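Thiamine-monophosphate kinase (PDB 1VQV) catalyses the ATP-dependent phosphorylation of thiamine monophosphate to thiamine diphosphate, the last step in making the active form of vitamin B1. Local coordinates at residues W62-S66 with R106-Y111; E165-K171 with Y243-K249; G224-I229 with E286-F292. Residue numbers count along the deposited sequence, not the author numbering.

Contact 1 of 3, residues W62-S66 with R106-Y111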
ATOM      1  N   TRP B  62      -4.446  10.217  12.215  1.00 45.41           N
ATOM      2  CA  TRP B  62      -5.269  11.112  11.417  1.00 44.38           C
ATOM      3  C   TRP B  62      -4.481  11.493  10.162  1.00 43.65           C
ATOM      4  O   TRP B  62      -4.976  11.391   9.053  1.00 44.81           O
ATOM      5  CB  TRP B  62      -5.648  12.355  12.244  1.00 43.37           C
ATOM      6  CG  TRP B  62      -6.352  13.451  11.465  1.00 45.42           C
ATOM      7  CD1 TRP B  62      -5.767  14.376  10.637  1.00 44.83           C
ATOM      8  CD2 TRP B  62      -7.763  13.689  11.393  1.00 44.44           C
ATOM      9  NE1 TRP B  62      -6.722  15.160  10.053  1.00 45.11           N
ATOM     10  CE2 TRP B  62      -7.957  14.765  10.494  1.00 44.28           C
ATOM     11  CE3 TRP B  62      -8.882  13.098  11.995  1.00 45.09           C
ATOM     12  CZ2 TRP B  62      -9.226  15.264  10.179  1.00 43.47           C
ATOM     13  CZ3 TRP B  62     -10.142  13.591  11.683  1.00 47.73           C
ATOM     14  CH2 TRP B  62     -10.303  14.669  10.776  1.00 47.04           C
ATOM     15  N   LYS B  63      -3.235  11.901  10.339  1.00 43.52           N
ATOM     16  CA  LYS B  63      -2.403  12.277   9.213  1.00 42.53           C
ATOM     17  C   LYS B  63      -2.280  11.154   8.176  1.00 42.88           C
ATOM     18  O   LYS B  63      -2.325  11.413   6.982  1.00 43.54           O
ATOM     19  CB  LYS B  63      -1.021  12.688   9.714  1.00 39.06           C
ATOM     20  CG  LYS B  63      -0.183  13.414   8.702  1.00 38.21           C
ATOM     21  CD  LYS B  63       0.899  14.207   9.390  1.00 39.62           C
ATOM     22  CE  LYS B  63       1.774  14.925   8.385  1.00 39.99           C
ATOM     23  NZ  LYS B  63       2.852  15.715   9.043  1.00 41.00           N
ATOM     24  N   ALA B  64      -2.139   9.910   8.626  1.00 43.79           N
ATOM     25  CA  ALA B  64      -1.996   8.787   7.703  1.00 43.32           C
ATOM     26  C   ALA B  64      -3.121   8.763   6.674  1.00 43.52           C
ATOM     27  O   ALA B  64      -2.896   8.473   5.499  1.00 43.47           O
ATOM     28  CB  ALA B  64      -1.955   7.480   8.471  1.00 41.81           C
ATOM     29  N   ILE B  65      -4.331   9.067   7.117  1.00 43.43           N
ATOM     30  CA  ILE B  65      -5.482   9.103   6.231  1.00 43.74           C
ATOM     31  C   ILE B  65      -5.562  10.431   5.461  1.00 45.69           C
ATOM     32  O   ILE B  65      -5.852  10.455   4.271  1.00 45.39           O
ATOM     33  CB  ILE B  65      -6.782   8.896   7.032  1.00 41.60           C
ATOM     34  CG1 ILE B  65      -6.828   7.461   7.563  1.00 39.57           C
ATOM     35  CG2 ILE B  65      -8.003   9.228   6.167  1.00 40.86           C
ATOM     36  CD1 ILE B  65      -6.856   6.392   6.503  1.00 34.21           C
ATOM     37  N   SER B  66      -5.278  11.532   6.142  1.00 46.67           N
ATOM     38  CA  SER B  66      -5.337  12.840   5.511  1.00 48.25           C
ATOM     39  C   SER B  66      -4.375  13.078   4.355  1.00 47.92           C
ATOM     40  O   SER B  66      -4.736  13.746   3.399  1.00 48.04           O
ATOM     41  CB  SER B  66      -5.153  13.945   6.555  1.00 49.91           C
ATOM     42  OG  SER B  66      -6.358  14.160   7.274  1.00 51.83           O
ATOM     43  N   ARG B 106     -11.383   8.566  13.166  1.00 54.37           N
ATOM     44  CA  ARG B 106     -11.861   9.938  13.136  1.00 54.63           C
ATOM     45  C   ARG B 106     -11.673  10.585  11.763  1.00 54.39           C
ATOM     46  O   ARG B 106     -12.499  11.385  11.340  1.00 54.95           O
ATOM     47  CB  ARG B 106     -11.141  10.761  14.216  1.00 55.10           C
ATOM     48  CG  ARG B 106     -11.588  10.451  15.642  1.00 56.04           C
ATOM     49  CD  ARG B 106     -10.738  11.190  16.661  1.00 58.07           C
ATOM     50  NE  ARG B 106     -11.209  10.970  18.027  1.00 58.87           N
ATOM     51  CZ  ARG B 106     -10.525  11.290  19.125  1.00 58.52           C
ATOM     52  NH1 ARG B 106      -9.328  11.851  19.025  1.00 58.24           N
ATOM     53  NH2 ARG B 106     -11.041  11.034  20.325  1.00 58.71           N
ATOM     54  N   ALA B 107     -10.592  10.239  11.071  1.00 52.75           N
ATOM     55  CA  ALA B 107     -10.330  10.798   9.753  1.00 50.89           C
ATOM     56  C   ALA B 107     -11.297  10.214   8.729  1.00 51.72           C
ATOM     57  O   ALA B 107     -11.783  10.920   7.832  1.00 51.80           O
ATOM     58  CB  ALA B 107      -8.902  10.516   9.348  1.00 50.05           C
ATOM     59  N   CYS B 108     -11.569   8.920   8.872  1.00 51.31           N
ATOM     60  CA  CYS B 108     -12.476   8.226   7.978  1.00 51.14           C
ATOM     61  C   CYS B 108     -13.895   8.745   8.190  1.00 52.58           C
ATOM     62  O   CYS B 108     -14.618   8.989   7.221  1.00 50.43           O
ATOM     63  CB  CYS B 108     -12.421   6.717   8.227  1.00 52.14           C
ATOM     64  SG  CYS B 108     -10.895   5.914   7.685  1.00 55.41           S
ATOM     65  N   GLU B 109     -14.289   8.928   9.452  1.00 53.47           N
ATOM     66  CA  GLU B 109     -15.621   9.438   9.755  1.00 53.58           C
ATOM     67  C   GLU B 109     -15.784  10.796   9.108  1.00 53.03           C
ATOM     68  O   GLU B 109     -16.827  11.110   8.535  1.00 53.88           O
ATOM     69  CB  GLU B 109     -15.825   9.590  11.258  1.00 55.46           C
ATOM     70  CG  GLU B 109     -15.705   8.288  12.004  1.00 61.70           C
ATOM     71  CD  GLU B 109     -15.911   8.432  13.505  1.00 64.43           C
ATOM     72  OE1 GLU B 109     -15.439   9.439  14.092  1.00 65.86           O
ATOM     73  OE2 GLU B 109     -16.533   7.516  14.094  1.00 65.75           O
ATOM     74  N   PHE B 110     -14.733  11.596   9.191  1.00 51.50           N
ATOM     75  CA  PHE B 110     -14.751  12.929   8.634  1.00 51.38           C
ATOM     76  C   PHE B 110     -14.839  12.952   7.118  1.00 51.58           C
ATOM     77  O   PHE B 110     -15.779  13.510   6.562  1.00 52.52           O
ATOM     78  CB  PHE B 110     -13.499  13.696   9.071  1.00 54.08           C
ATOM     79  CG  PHE B 110     -13.544  15.150   8.724  1.00 54.16           C
ATOM     80  CD1 PHE B 110     -14.363  16.016   9.443  1.00 55.27           C
ATOM     81  CD2 PHE B 110     -12.825  15.646   7.646  1.00 53.94           C
ATOM     82  CE1 PHE B 110     -14.468  17.345   9.091  1.00 54.47           C
ATOM     83  CE2 PHE B 110     -12.926  16.980   7.285  1.00 55.46           C
ATOM     84  CZ  PHE B 110     -13.750  17.830   8.008  1.00 55.20           C
ATOM     85  N   TYR B 111     -13.845  12.358   6.459  1.00 51.56           N
ATOM     86  CA  TYR B 111     -13.788  12.322   5.001  1.00 51.14           C
ATOM     87  C   TYR B 111     -14.790  11.389   4.341  1.00 51.69           C
ATOM     88  O   TYR B 111     -15.007  11.457   3.134  1.00 51.30           O
ATOM     89  CB  TYR B 111     -12.384  11.955   4.558  1.00 50.05           C
ATOM     90  CG  TYR B 111     -11.335  12.889   5.102  1.00 50.09           C
ATOM     91  CD1 TYR B 111     -11.403  14.258   4.857  1.00 46.83           C
ATOM     92  CD2 TYR B 111     -10.263  12.403   5.850  1.00 47.61           C
ATOM     93  CE1 TYR B 111     -10.433  15.111   5.340  1.00 47.31           C
ATOM     94  CE2 TYR B 111      -9.285  13.254   6.334  1.00 47.09           C
ATOM     95  CZ  TYR B 111      -9.374  14.608   6.077  1.00 46.60           C
ATOM     96  OH  TYR B 111      -8.392  15.458   6.544  1.00 47.52           O
TER

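Contact 2 of 3, residues E165-K171 with Y243-K249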
ATOM      1  N   GLU B 165       9.567  22.873  12.375  1.00 58.37           N
ATOM      2  CA  GLU B 165      10.724  23.501  12.994  1.00 58.07           C
ATOM      3  C   GLU B 165      10.461  23.715  14.480  1.00 58.17           C
ATOM      4  O   GLU B 165      11.372  23.551  15.292  1.00 58.69           O
ATOM      5  CB  GLU B 165      11.042  24.830  12.307  1.00 57.37           C
ATOM      6  CG  GLU B 165      11.753  24.687  10.963  1.00 56.52           C
ATOM      7  CD  GLU B 165      11.687  25.965  10.143  1.00 56.96           C
ATOM      8  OE1 GLU B 165      11.755  27.056  10.731  1.00 56.82           O
ATOM      9  OE2 GLU B 165      11.574  25.884   8.912  1.00 58.82           O
ATOM     10  N   LEU B 166       9.225  24.079  14.830  1.00 57.12           N
ATOM     11  CA  LEU B 166       8.853  24.281  16.230  1.00 57.05           C
ATOM     12  C   LEU B 166       8.917  22.919  16.946  1.00 59.27           C
ATOM     13  O   LEU B 166       9.338  22.814  18.103  1.00 59.93           O
ATOM     14  CB  LEU B 166       7.438  24.875  16.344  1.00 55.37           C
ATOM     15  CG  LEU B 166       7.175  26.319  15.886  1.00 56.49           C
ATOM     16  CD1 LEU B 166       5.737  26.730  16.186  1.00 54.60           C
ATOM     17  CD2 LEU B 166       8.117  27.256  16.605  1.00 55.29           C
ATOM     18  N   LEU B 167       8.497  21.865  16.259  1.00 60.18           N
ATOM     19  CA  LEU B 167       8.565  20.547  16.853  1.00 59.57           C
ATOM     20  C   LEU B 167      10.032  20.211  17.072  1.00 61.84           C
ATOM     21  O   LEU B 167      10.418  19.798  18.161  1.00 62.78           O
ATOM     22  CB  LEU B 167       7.926  19.514  15.933  1.00 56.64           C
ATOM     23  CG  LEU B 167       6.407  19.581  15.929  1.00 55.63           C
ATOM     24  CD1 LEU B 167       5.845  18.622  14.891  1.00 54.15           C
ATOM     25  CD2 LEU B 167       5.890  19.248  17.330  1.00 53.36           C
ATOM     26  N   LEU B 168      10.856  20.400  16.045  1.00 62.74           N
ATOM     27  CA  LEU B 168      12.270  20.088  16.183  1.00 63.34           C
ATOM     28  C   LEU B 168      12.907  20.853  17.346  1.00 64.02           C
ATOM     29  O   LEU B 168      13.963  20.476  17.832  1.00 66.37           O
ATOM     30  CB  LEU B 168      13.033  20.384  14.881  1.00 64.09           C
ATOM     31  CG  LEU B 168      12.676  19.606  13.601  1.00 65.61           C
ATOM     32  CD1 LEU B 168      13.657  19.995  12.502  1.00 64.15           C
ATOM     33  CD2 LEU B 168      12.738  18.087  13.835  1.00 65.06           C
HETATM   34  N   MSE B 169      12.291  21.926  17.808  1.00 64.32           N
HETATM   35  CA  MSE B 169      12.904  22.650  18.916  1.00 66.57           C
HETATM   36  C   MSE B 169      12.678  21.883  20.205  1.00 66.05           C
HETATM   37  O   MSE B 169      13.331  22.139  21.222  1.00 66.41           O
HETATM   38  CB  MSE B 169      12.321  24.059  19.048  1.00 68.42           C
HETATM   39  CG  MSE B 169      12.303  24.833  17.745  1.00 72.13           C
HETATM   40 SE   MSE B 169      11.825  26.685  17.982  1.00 79.58          SE
HETATM   41  CE  MSE B 169      10.123  26.448  18.905  1.00 78.06           C
ATOM     42  N   GLU B 170      11.742  20.944  20.159  1.00 65.46           N
ATOM     43  CA  GLU B 170      11.420  20.128  21.318  1.00 64.64           C
ATOM     44  C   GLU B 170      11.076  20.933  22.562  1.00 63.92           C
ATOM     45  O   GLU B 170      11.460  20.558  23.659  1.00 63.61           O
ATOM     46  CB  GLU B 170      12.575  19.179  21.641  1.00 65.60           C
ATOM     47  CG  GLU B 170      12.490  17.844  20.932  1.00 67.26           C
ATOM     48  CD  GLU B 170      13.499  16.841  21.475  1.00 70.65           C
ATOM     49  OE1 GLU B 170      13.625  16.745  22.731  1.00 70.41           O
ATOM     50  OE2 GLU B 170      14.150  16.143  20.649  1.00 70.01           O
ATOM     51  N   LYS B 171      10.360  22.039  22.394  1.00 63.75           N
ATOM     52  CA  LYS B 171       9.959  22.850  23.537  1.00 62.78           C
ATOM     53  C   LYS B 171       9.043  22.024  24.431  1.00 63.33           C
ATOM     54  O   LYS B 171       8.488  21.002  24.013  1.00 63.70           O
ATOM     55  CB  LYS B 171       9.203  24.101  23.079  1.00 61.69           C
ATOM     56  CG  LYS B 171      10.062  25.290  22.711  1.00 60.32           C
ATOM     57  CD  LYS B 171       9.184  26.435  22.214  1.00 61.20           C
ATOM     58  CE  LYS B 171       9.953  27.736  22.171  1.00 61.34           C
ATOM     59  NZ  LYS B 171      11.222  27.572  21.405  1.00 63.03           N
ATOM     60  N   TYR B 243       5.460  33.784  13.882  1.00 59.45           N
ATOM     61  CA  TYR B 243       6.555  32.835  13.980  1.00 57.77           C
ATOM     62  C   TYR B 243       7.803  33.454  13.360  1.00 59.05           C
ATOM     63  O   TYR B 243       8.899  33.386  13.918  1.00 58.42           O
ATOM     64  CB  TYR B 243       6.225  31.562  13.215  1.00 56.15           C
ATOM     65  CG  TYR B 243       7.407  30.644  13.114  1.00 54.84           C
ATOM     66  CD1 TYR B 243       7.727  29.769  14.159  1.00 53.60           C
ATOM     67  CD2 TYR B 243       8.256  30.694  12.006  1.00 54.05           C
ATOM     68  CE1 TYR B 243       8.860  28.973  14.105  1.00 52.87           C
ATOM     69  CE2 TYR B 243       9.398  29.898  11.945  1.00 52.90           C
ATOM     70  CZ  TYR B 243       9.688  29.041  12.999  1.00 52.50           C
ATOM     71  OH  TYR B 243      10.803  28.252  12.949  1.00 53.74           O
ATOM     72  N   CYS B 244       7.627  34.034  12.177  1.00 60.90           N
ATOM     73  CA  CYS B 244       8.722  34.672  11.456  1.00 60.98           C
ATOM     74  C   CYS B 244       9.348  35.813  12.246  1.00 60.76           C
ATOM     75  O   CYS B 244      10.553  35.821  12.484  1.00 60.73           O
ATOM     76  CB  CYS B 244       8.226  35.188  10.108  1.00 60.40           C
ATOM     77  SG  CYS B 244       8.112  33.893   8.878  1.00 61.85           S
ATOM     78  N   GLU B 245       8.528  36.776  12.644  1.00 61.01           N
ATOM     79  CA  GLU B 245       9.027  37.902  13.407  1.00 62.62           C
ATOM     80  C   GLU B 245       9.776  37.371  14.626  1.00 61.90           C
ATOM     81  O   GLU B 245      10.932  37.725  14.855  1.00 62.91           O
ATOM     82  CB  GLU B 245       7.865  38.814  13.845  1.00 66.01           C
ATOM     83  CG  GLU B 245       8.281  40.109  14.573  1.00 70.17           C
ATOM     84  CD  GLU B 245       9.416  40.867  13.857  1.00 74.18           C
ATOM     85  OE1 GLU B 245      10.557  40.331  13.807  1.00 74.88           O
ATOM     86  OE2 GLU B 245       9.182  41.995  13.341  1.00 74.99           O
ATOM     87  N   LYS B 246       9.135  36.490  15.386  1.00 60.85           N
ATOM     88  CA  LYS B 246       9.758  35.953  16.582  1.00 59.79           C
ATOM     89  C   LYS B 246      11.064  35.233  16.364  1.00 59.69           C
ATOM     90  O   LYS B 246      11.967  35.368  17.182  1.00 62.23           O
ATOM     91  CB  LYS B 246       8.812  35.023  17.324  1.00 59.10           C
ATOM     92  CG  LYS B 246       9.451  34.376  18.551  1.00 58.94           C
ATOM     93  CD  LYS B 246       8.386  33.748  19.409  1.00 58.07           C
ATOM     94  CE  LYS B 246       8.922  33.059  20.628  1.00 56.46           C
ATOM     95  NZ  LYS B 246       7.737  32.751  21.480  1.00 55.84           N
ATOM     96  N   TYR B 247      11.172  34.448  15.299  1.00 59.62           N
ATOM     97  CA  TYR B 247      12.422  33.727  15.028  1.00 59.73           C
ATOM     98  C   TYR B 247      13.131  34.401  13.876  1.00 61.41           C
ATOM     99  O   TYR B 247      13.995  33.809  13.229  1.00 61.35           O
ATOM    100  CB  TYR B 247      12.166  32.249  14.698  1.00 57.51           C
ATOM    101  CG  TYR B 247      11.470  31.537  15.825  1.00 55.11           C
ATOM    102  CD1 TYR B 247      10.102  31.722  16.035  1.00 53.80           C
ATOM    103  CD2 TYR B 247      12.188  30.787  16.757  1.00 53.09           C
ATOM    104  CE1 TYR B 247       9.466  31.197  17.141  1.00 52.93           C
ATOM    105  CE2 TYR B 247      11.562  30.250  17.881  1.00 53.22           C
ATOM    106  CZ  TYR B 247      10.198  30.464  18.071  1.00 54.24           C
ATOM    107  OH  TYR B 247       9.574  29.989  19.202  1.00 52.67           O
ATOM    108  N   GLY B 248      12.740  35.652  13.636  1.00 62.93           N
ATOM    109  CA  GLY B 248      13.326  36.460  12.576  1.00 62.74           C
ATOM    110  C   GLY B 248      13.564  35.745  11.260  1.00 62.64           C
ATOM    111  O   GLY B 248      14.692  35.348  10.948  1.00 63.12           O
ATOM    112  N   LYS B 249      12.509  35.579  10.472  1.00 62.30           N
ATOM    113  CA  LYS B 249      12.654  34.909   9.183  1.00 62.02           C
ATOM    114  C   LYS B 249      11.740  35.546   8.150  1.00 60.92           C
ATOM    115  O   LYS B 249      10.907  36.388   8.499  1.00 61.78           O
ATOM    116  CB  LYS B 249      12.351  33.419   9.339  1.00 62.24           C
ATOM    117  CG  LYS B 249      13.384  32.716  10.169  1.00 59.84           C
ATOM    118  CD  LYS B 249      13.127  31.228  10.221  1.00 61.09           C
ATOM    119  CE  LYS B 249      14.379  30.474  10.655  1.00 61.19           C
ATOM    120  NZ  LYS B 249      15.463  30.603   9.634  1.00 61.32           N
TER

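Contact 3 of 3, residues G224-I229 with E286-F292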
ATOM      1  N   GLY B 224       3.327  22.502 -20.838  1.00 61.07           N
ATOM      2  CA  GLY B 224       4.048  23.374 -21.750  1.00 61.45           C
ATOM      3  C   GLY B 224       3.855  24.857 -21.537  1.00 61.06           C
ATOM      4  O   GLY B 224       4.365  25.671 -22.317  1.00 61.07           O
ATOM      5  N   VAL B 225       3.150  25.212 -20.470  1.00 60.15           N
ATOM      6  CA  VAL B 225       2.884  26.613 -20.183  1.00 60.17           C
ATOM      7  C   VAL B 225       3.912  27.244 -19.248  1.00 59.17           C
ATOM      8  O   VAL B 225       4.751  26.558 -18.674  1.00 60.58           O
ATOM      9  CB  VAL B 225       1.443  26.790 -19.624  1.00 59.05           C
ATOM     10  CG1 VAL B 225       1.370  26.381 -18.159  1.00 59.44           C
ATOM     11  CG2 VAL B 225       0.993  28.220 -19.823  1.00 60.14           C
ATOM     12  N   LYS B 226       3.849  28.564 -19.135  1.00 59.51           N
ATOM     13  CA  LYS B 226       4.745  29.348 -18.291  1.00 61.34           C
ATOM     14  C   LYS B 226       3.867  30.038 -17.238  1.00 61.51           C
ATOM     15  O   LYS B 226       2.828  30.607 -17.590  1.00 61.46           O
ATOM     16  CB  LYS B 226       5.465  30.382 -19.170  1.00 62.48           C
ATOM     17  CG  LYS B 226       6.236  31.492 -18.451  1.00 63.44           C
ATOM     18  CD  LYS B 226       6.840  32.478 -19.459  1.00 65.78           C
ATOM     19  CE  LYS B 226       7.540  33.668 -18.770  1.00 67.50           C
ATOM     20  NZ  LYS B 226       6.618  34.436 -17.866  1.00 69.23           N
ATOM     21  N   ILE B 227       4.267  29.983 -15.964  1.00 60.82           N
ATOM     22  CA  ILE B 227       3.481  30.594 -14.885  1.00 60.36           C
ATOM     23  C   ILE B 227       4.153  31.810 -14.253  1.00 62.31           C
ATOM     24  O   ILE B 227       5.379  31.846 -14.092  1.00 62.51           O
ATOM     25  CB  ILE B 227       3.149  29.547 -13.760  1.00 58.57           C
ATOM     26  CG1 ILE B 227       2.061  28.591 -14.255  1.00 57.80           C
ATOM     27  CG2 ILE B 227       2.716  30.239 -12.466  1.00 57.84           C
ATOM     28  CD1 ILE B 227       1.528  27.651 -13.197  1.00 56.80           C
ATOM     29  N   GLU B 228       3.338  32.801 -13.891  1.00 63.44           N
ATOM     30  CA  GLU B 228       3.826  34.025 -13.267  1.00 65.72           C
ATOM     31  C   GLU B 228       3.113  34.260 -11.936  1.00 65.62           C
ATOM     32  O   GLU B 228       1.893  34.466 -11.904  1.00 64.75           O
ATOM     33  CB  GLU B 228       3.568  35.223 -14.180  1.00 68.48           C
ATOM     34  CG  GLU B 228       3.962  35.015 -15.634  1.00 73.37           C
ATOM     35  CD  GLU B 228       3.598  36.212 -16.502  1.00 75.27           C
ATOM     36  OE1 GLU B 228       2.642  36.948 -16.143  1.00 75.79           O
ATOM     37  OE2 GLU B 228       4.263  36.397 -17.546  1.00 76.25           O
ATOM     38  N   ILE B 229       3.888  34.270 -10.852  1.00 65.40           N
ATOM     39  CA  ILE B 229       3.357  34.461  -9.498  1.00 64.06           C
ATOM     40  C   ILE B 229       3.850  35.762  -8.848  1.00 62.71           C
ATOM     41  O   ILE B 229       5.010  36.135  -8.981  1.00 63.52           O
ATOM     42  CB  ILE B 229       3.778  33.271  -8.581  1.00 63.79           C
ATOM     43  CG1 ILE B 229       3.194  31.952  -9.105  1.00 63.73           C
ATOM     44  CG2 ILE B 229       3.318  33.504  -7.151  1.00 64.83           C
ATOM     45  CD1 ILE B 229       3.734  30.731  -8.359  1.00 64.15           C
ATOM     46  N   GLU B 286       0.505  32.055 -18.744  1.00 68.12           N
ATOM     47  CA  GLU B 286       0.765  32.725 -20.013  1.00 69.78           C
ATOM     48  C   GLU B 286       1.821  32.019 -20.843  1.00 70.50           C
ATOM     49  O   GLU B 286       2.277  30.914 -20.515  1.00 70.35           O
ATOM     50  CB  GLU B 286       1.295  34.142 -19.786  1.00 71.86           C
ATOM     51  CG  GLU B 286       0.340  35.135 -19.148  1.00 76.38           C
ATOM     52  CD  GLU B 286       0.914  36.568 -19.098  1.00 78.41           C
ATOM     53  OE1 GLU B 286       0.281  37.439 -18.456  1.00 79.09           O
ATOM     54  OE2 GLU B 286       1.989  36.825 -19.705  1.00 78.62           O
ATOM     55  N   GLU B 287       2.220  32.717 -21.908  1.00 70.20           N
ATOM     56  CA  GLU B 287       3.267  32.299 -22.837  1.00 69.79           C
ATOM     57  C   GLU B 287       3.745  30.846 -22.753  1.00 69.44           C
ATOM     58  O   GLU B 287       3.012  29.929 -23.121  1.00 69.46           O
ATOM     59  CB  GLU B 287       4.455  33.236 -22.662  1.00 71.32           C
ATOM     60  CG  GLU B 287       4.084  34.710 -22.712  1.00 74.03           C
ATOM     61  CD  GLU B 287       5.255  35.587 -22.306  1.00 76.82           C
ATOM     62  OE1 GLU B 287       5.680  35.495 -21.127  1.00 76.58           O
ATOM     63  OE2 GLU B 287       5.755  36.364 -23.157  1.00 77.26           O
ATOM     64  N   GLY B 288       4.978  30.622 -22.306  1.00 68.41           N
ATOM     65  CA  GLY B 288       5.445  29.248 -22.197  1.00 68.37           C
ATOM     66  C   GLY B 288       6.826  29.040 -21.586  1.00 69.57           C
ATOM     67  O   GLY B 288       7.678  29.934 -21.603  1.00 69.88           O
ATOM     68  N   GLU B 289       7.027  27.838 -21.047  1.00 70.93           N
ATOM     69  CA  GLU B 289       8.276  27.360 -20.449  1.00 73.70           C
ATOM     70  C   GLU B 289       8.506  27.338 -18.929  1.00 74.06           C
ATOM     71  O   GLU B 289       8.562  26.236 -18.351  1.00 75.08           O
ATOM     72  CB  GLU B 289       9.470  27.991 -21.184  1.00 75.68           C
ATOM     73  CG  GLU B 289       9.281  27.820 -22.729  1.00 78.20           C
ATOM     74  CD  GLU B 289      10.470  27.180 -23.417  1.00 79.56           C
ATOM     75  OE1 GLU B 289      11.467  27.906 -23.557  1.00 80.66           O
ATOM     76  OE2 GLU B 289      10.436  25.983 -23.794  1.00 80.19           O
ATOM     77  N   GLY B 290       8.632  28.485 -18.256  1.00 73.08           N
ATOM     78  CA  GLY B 290       8.902  28.412 -16.818  1.00 72.08           C
ATOM     79  C   GLY B 290       8.172  29.270 -15.800  1.00 71.68           C
ATOM     80  O   GLY B 290       7.333  30.105 -16.158  1.00 73.90           O
ATOM     81  N   VAL B 291       8.506  29.085 -14.519  1.00 69.41           N
ATOM     82  CA  VAL B 291       7.848  29.836 -13.440  1.00 66.68           C
ATOM     83  C   VAL B 291       8.628  31.072 -12.997  1.00 65.98           C
ATOM     84  O   VAL B 291       9.851  31.043 -12.863  1.00 65.71           O
ATOM     85  CB  VAL B 291       7.583  28.924 -12.200  1.00 66.56           C
ATOM     86  CG1 VAL B 291       6.804  29.696 -11.122  1.00 65.58           C
ATOM     87  CG2 VAL B 291       6.814  27.685 -12.626  1.00 66.33           C
ATOM     88  N   PHE B 292       7.898  32.152 -12.749  1.00 65.42           N
ATOM     89  CA  PHE B 292       8.496  33.419 -12.355  1.00 64.33           C
ATOM     90  C   PHE B 292       7.825  34.056 -11.117  1.00 64.12           C
ATOM     91  O   PHE B 292       6.602  33.982 -10.928  1.00 63.54           O
ATOM     92  CB  PHE B 292       8.448  34.364 -13.562  1.00 64.34           C
ATOM     93  CG  PHE B 292       9.279  33.887 -14.733  1.00 64.37           C
ATOM     94  CD1 PHE B 292       8.903  32.776 -15.497  1.00 64.05           C
ATOM     95  CD2 PHE B 292      10.487  34.516 -15.025  1.00 64.63           C
ATOM     96  CE1 PHE B 292       9.730  32.301 -16.530  1.00 64.82           C
ATOM     97  CE2 PHE B 292      11.315  34.056 -16.046  1.00 64.45           C
ATOM     98  CZ  PHE B 292      10.937  32.945 -16.799  1.00 65.30           C
TER
HETATM   99  O   HOH W   1       5.215  37.989 -20.493  1.00 54.86           O

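Contact 1 of 3, residues W62-S66 with R106-Y111
Within segment 106-111, the first residue to touch segment 62-66 is Arg106, whose carbonyl O lies 3.2 Å from Trp62 CZ3 while its guanidinium leads away. One residue on, the small side chain of Ala107 leaves room for the Trp62 ring: its CB makes a CH-pi contact over the face of the Trp62 six-membered ring, 4.1 Å from the centroid, and touches Ile65 CB at 3.5 Å. The segment axes approach to 9.0 Å at 39°. Both helices lie against the mixed four-stranded sheet of the PurM-like N-terminal domain, where Ile65 packs on Ile84 and Tyr111 on Pro79. Cys108 follows, with SG 4.2 Å from Ile65 CD1. Phe110 CB then meets Trp62 CH2 at 3.8 Å, and Phe110, Trp62 and Tyr111 form an aromatic cluster with obliquely inclined rings. At the helix end, Tyr111 OH and Ser66 OG share a 2.5 Å hydrogen bond; Tyr111 OH also bonds Ala190 N, and Trp62 NE1 bonds Pro188 O.

Contact 2 of 3, residues E165-K171 with Y243-K249
Two tyrosines one helical turn apart, Tyr243 and Tyr247, together with Glu165, supply most of the buried surface where segment 243-249, the last turn of helix 238-246 and its exit, meets segment 165-171. Tyr243 takes the largest share. Its t rotamer (chi1 171°) carries the ring across the gap, so that Tyr243 OH donates a 2.7 Å hydrogen bond to Glu165 OE1. The same Glu165 oxygen is hydrogen-bonded by Tyr254 of helix 251-256; through OE1, Glu165 thus links helices 159-168, 238-246 and 251-256, while its OE2 forms a salt bridge with Arg161 of its own helix. Tyr247 is the first residue to leave helical geometry. Its ring meets Met169, modelled as selenomethionine, in a Met-aromatic contact, with Met169 SE 3.6 Å from Tyr247 CE2 and 4.5 Å from the ring centroid, and Leu166 CD2 lies 4.1 Å from Tyr247 CZ. Tyr247 OH is hydrogen-bonded to Glu178 of helix 176-186. Just past Tyr247, Gly248, with positive phi, is the C-prime residue of a Schellman motif that ends the helix, its two bonds running from Lys249 N to Cys244 O and from Gly248 N to Glu245 O. Because the tyrosines present both apolar rings and hydroxyls, this partly exposed junction combines hydrophobic packing with directional hydrogen bonding to carboxylates.

Contact 3 of 3, residues G224-I229 with E286-F292
At the start of segment 224-229, Gly224 O approaches Gly288 CA at 3.7 Å, and Val225, its CA-CB bond pointing away, packs on Val285, with Val225 CG2 3.1 Å from Glu286 O. Lys226 then forms an antiparallel hydrogen-bonded pair with Glu286: Lys226 N donates to Glu286 O (3.1 Å) and Glu286 N to Lys226 O (3.0 Å). Lys226 NZ, 3.1 Å from Glu228 OE2 and 3.6 Å from Glu287 OE1, offsets both charges in a salt-bridge network and makes an off-centre cation-pi contact with Phe292, 4.2 Å from the ring centroid. Glu286, whose OE2 is 3.2 Å from Glu228 OE2, is paired with Arg284. On its other edge the strand runs parallel to 291-293, with Glu228 paired with Phe292; Phe292 N donates to Ile227 O (2.9 Å) and Ile229 N to Phe292 O (2.7 Å). Ile227 and Val291 both pack on helix 212-222. Strand 226-229 is thus inserted between strands 280-286 and 291-293 in a mixed sheet consistent with the PurM-like C-terminal fold.

Contact 1 belongs to the helical layer on the four-stranded sheet of the N-terminal domain, and contact 3 to the seven-stranded sheet; their centres are 35 Å apart, on opposite sides of the chain's centre. Contact 2 has its centre 27 Å from that of contact 1 and 33 Å from that of contact 3. Contact 1 closes before the others open, whereas contacts 2 and 3 interleave: 165-171, 224-229, 243-249, 286-292. Strand 226-229 and helix 238-246 are consecutive elements, though the nearest atoms of contacts 2 and 3 are about 17 Å apart. Helix 176-186 and the residues after it touch both contacts 1 and 2, whose nearest atoms are about 7 Å apart, and so probably bridge them.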